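2-oxoglutarate dehydrogenase E3 component (Thermus thermophilus, PDB 2YQU) probably catalyses the NAD(+)-dependent reoxidation of protein-bound dihydrolipoyl groups as an FAD-containing dihydrolipoamide dehydrogenase with a redox-active disulfide. Local coordinates at residues A405-G408 and D409-E413. Residues are numbered along the deposited sequence; the frame is centred on the assembly and turned at random.
Sequences ARVG and DVLAE
Arg406 and Val410 are joined by the first i to i+4 backbone hydrogen bond of helix 407-419: Val410 N reaches Arg406 O at 3.2 Å, with the donor in the carbonyl plane and an N-H...O angle of 158°. Arg406 itself stands at the N-cap position with positive phi and psi, a left-handed conformation from which the chain enters the helix. One residue on, Leu411 N bonds to Val407 O at 2.9 Å, its donor tilted 26° from the carbonyl plane. The following bond, Ala412 N to Gly408 O, is weak. This i to i+4 spacing is that of the first turn of an alpha-helix.

Apolar contact follows the same spacing: CG2 of Val407 meets CD1 of Leu411 at 4.2 Å. Two side chains also come close to backbone carbonyl oxygens. Leu411 CB lies 3.4 Å from Val407 O, and Val410 CG2, anti to its own carbonyl carbon, lies 3.7 Å from Arg406 O.

Between Arg406 and Asp409 the charged groups do not meet: NE and OD2 are 5.6 Å apart. OD2 of Asp409 approaches the aliphatic root of the arginine, 3.9 Å from Arg406 CB. From CG to NE the arginine chain is extended, which carries the guanidinium away from the carboxylate; at that separation any electrostatic attraction is probably modest.

In the dimerisation domain this helix start follows strand 397-404. Val407 and Leu411 pack on Ile386 of strand 385-391 and Ala347 of strand 345-350, while Val410 touches Ile386 and also Leu441 of helix 438-449. Glu413 OE2 is hydrogen-bonded to His432, and Ala412 packs on Glu413 of the second subunit, placing the helix between the antiparallel sheet and the dimer interface.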
ATOM      1  N   ALA A 405       1.958   9.996  -2.384  1.00 13.37           N
ATOM      2  CA  ALA A 405       2.000   9.355  -1.082  1.00 13.63           C
ATOM      3  C   ALA A 405       1.844   7.849  -1.252  1.00 13.67           C
ATOM      4  O   ALA A 405       0.918   7.393  -1.885  1.00 13.83           O
ATOM      5  CB  ALA A 405       0.889   9.915  -0.203  1.00 13.77           C
ATOM      6  N   ARG A 406       2.813   7.093  -0.750  1.00 13.73           N
ATOM      7  CA  ARG A 406       2.759   5.631  -0.743  1.00 14.05           C
ATOM      8  C   ARG A 406       2.588   4.978  -2.123  1.00 13.02           C
ATOM      9  O   ARG A 406       2.121   3.856  -2.219  1.00 12.32           O
ATOM     10  CB  ARG A 406       1.673   5.173   0.234  1.00 14.93           C
ATOM     11  CG  ARG A 406       1.973   5.658   1.650  1.00 17.62           C
ATOM     12  CD  ARG A 406       0.791   5.836   2.527  1.00 21.86           C
ATOM     13  NE  ARG A 406       1.195   6.469   3.778  1.00 24.90           N
ATOM     14  CZ  ARG A 406       0.384   6.695   4.796  1.00 26.59           C
ATOM     15  NH1 ARG A 406      -0.892   6.343   4.730  1.00 28.35           N
ATOM     16  NH2 ARG A 406       0.849   7.278   5.895  1.00 27.45           N
ATOM     17  N   VAL A 407       3.017   5.651  -3.187  1.00 12.61           N
ATOM     18  CA  VAL A 407       2.758   5.142  -4.527  1.00 12.93           C
ATOM     19  C   VAL A 407       3.467   3.811  -4.770  1.00 12.65           C
ATOM     20  O   VAL A 407       3.009   2.996  -5.561  1.00 13.19           O
ATOM     21  CB  VAL A 407       3.110   6.178  -5.620  1.00 13.04           C
ATOM     22  CG1 VAL A 407       4.552   6.055  -6.073  1.00 13.21           C
ATOM     23  CG2 VAL A 407       2.151   6.051  -6.797  1.00 12.98           C
ATOM     24  N   GLY A 408       4.585   3.602  -4.091  1.00 13.07           N
ATOM     25  CA  GLY A 408       5.258   2.322  -4.140  1.00 13.00           C
ATOM     26  C   GLY A 408       4.396   1.180  -3.626  1.00 12.97           C
ATOM     27  O   GLY A 408       4.356   0.091  -4.234  1.00 12.77           O
ATOM     28  N   ASP A 409       3.720   1.407  -2.506  1.00 12.61           N
ATOM     29  CA  ASP A 409       2.788   0.419  -1.960  1.00 12.94           C
ATOM     30  C   ASP A 409       1.649   0.138  -2.933  1.00 12.31           C
ATOM     31  O   ASP A 409       1.221  -0.997  -3.088  1.00 12.79           O
ATOM     32  CB  ASP A 409       2.189   0.886  -0.637  1.00 13.08           C
ATOM     33  CG  ASP A 409       3.211   1.006   0.472  1.00 15.31           C
ATOM     34  OD1 ASP A 409       4.304   0.384   0.391  1.00 15.12           O
ATOM     35  OD2 ASP A 409       2.989   1.704   1.482  1.00 19.44           O
ATOM     36  N   VAL A 410       1.140   1.182  -3.568  1.00 12.74           N
ATOM     37  CA  VAL A 410       0.053   1.037  -4.523  1.00 12.54           C
ATOM     38  C   VAL A 410       0.517   0.242  -5.739  1.00 12.54           C
ATOM     39  O   VAL A 410      -0.207  -0.637  -6.229  1.00 12.68           O
ATOM     40  CB  VAL A 410      -0.508   2.418  -4.968  1.00 12.57           C
ATOM     41  CG1 VAL A 410      -1.531   2.262  -6.087  1.00 13.21           C
ATOM     42  CG2 VAL A 410      -1.136   3.138  -3.772  1.00 12.65           C
ATOM     43  N   LEU A 411       1.733   0.513  -6.206  1.00 12.53           N
ATOM     44  CA  LEU A 411       2.211  -0.118  -7.433  1.00 13.01           C
ATOM     45  C   LEU A 411       2.711  -1.551  -7.226  1.00 13.03           C
ATOM     46  O   LEU A 411       3.069  -2.210  -8.200  1.00 13.60           O
ATOM     47  CB  LEU A 411       3.282   0.742  -8.114  1.00 12.86           C
ATOM     48  CG  LEU A 411       2.803   1.594  -9.277  1.00 13.56           C
ATOM     49  CD1 LEU A 411       1.573   2.393  -8.882  1.00 12.99           C
ATOM     50  CD2 LEU A 411       3.927   2.502  -9.756  1.00 14.87           C
ATOM     51  N   ALA A 412       2.722  -2.034  -5.980  1.00 13.38           N
ATOM     52  CA  ALA A 412       2.865  -3.461  -5.712  1.00 12.96           C
ATOM     53  C   ALA A 412       1.833  -4.252  -6.497  1.00 12.96           C
ATOM     54  O   ALA A 412       2.151  -5.274  -7.084  1.00 12.81           O
ATOM     55  CB  ALA A 412       2.742  -3.760  -4.224  1.00 13.25           C
ATOM     56  N   GLU A 413       0.597  -3.767  -6.493  1.00 12.20           N
ATOM     57  CA  GLU A 413      -0.476  -4.372  -7.269  1.00 12.94           C
ATOM     58  C   GLU A 413      -0.237  -4.302  -8.782  1.00 12.84           C
ATOM     59  O   GLU A 413      -0.595  -5.229  -9.519  1.00 12.79           O
ATOM     60  CB  GLU A 413      -1.789  -3.673  -6.925  1.00 12.51           C
ATOM     61  CG  GLU A 413      -3.014  -4.398  -7.421  1.00 13.58           C
ATOM     62  CD  GLU A 413      -4.256  -3.559  -7.324  1.00 14.84           C
ATOM     63  OE1 GLU A 413      -4.312  -2.659  -6.455  1.00 15.21           O
ATOM     64  OE2 GLU A 413      -5.171  -3.801  -8.123  1.00 16.03           O
TER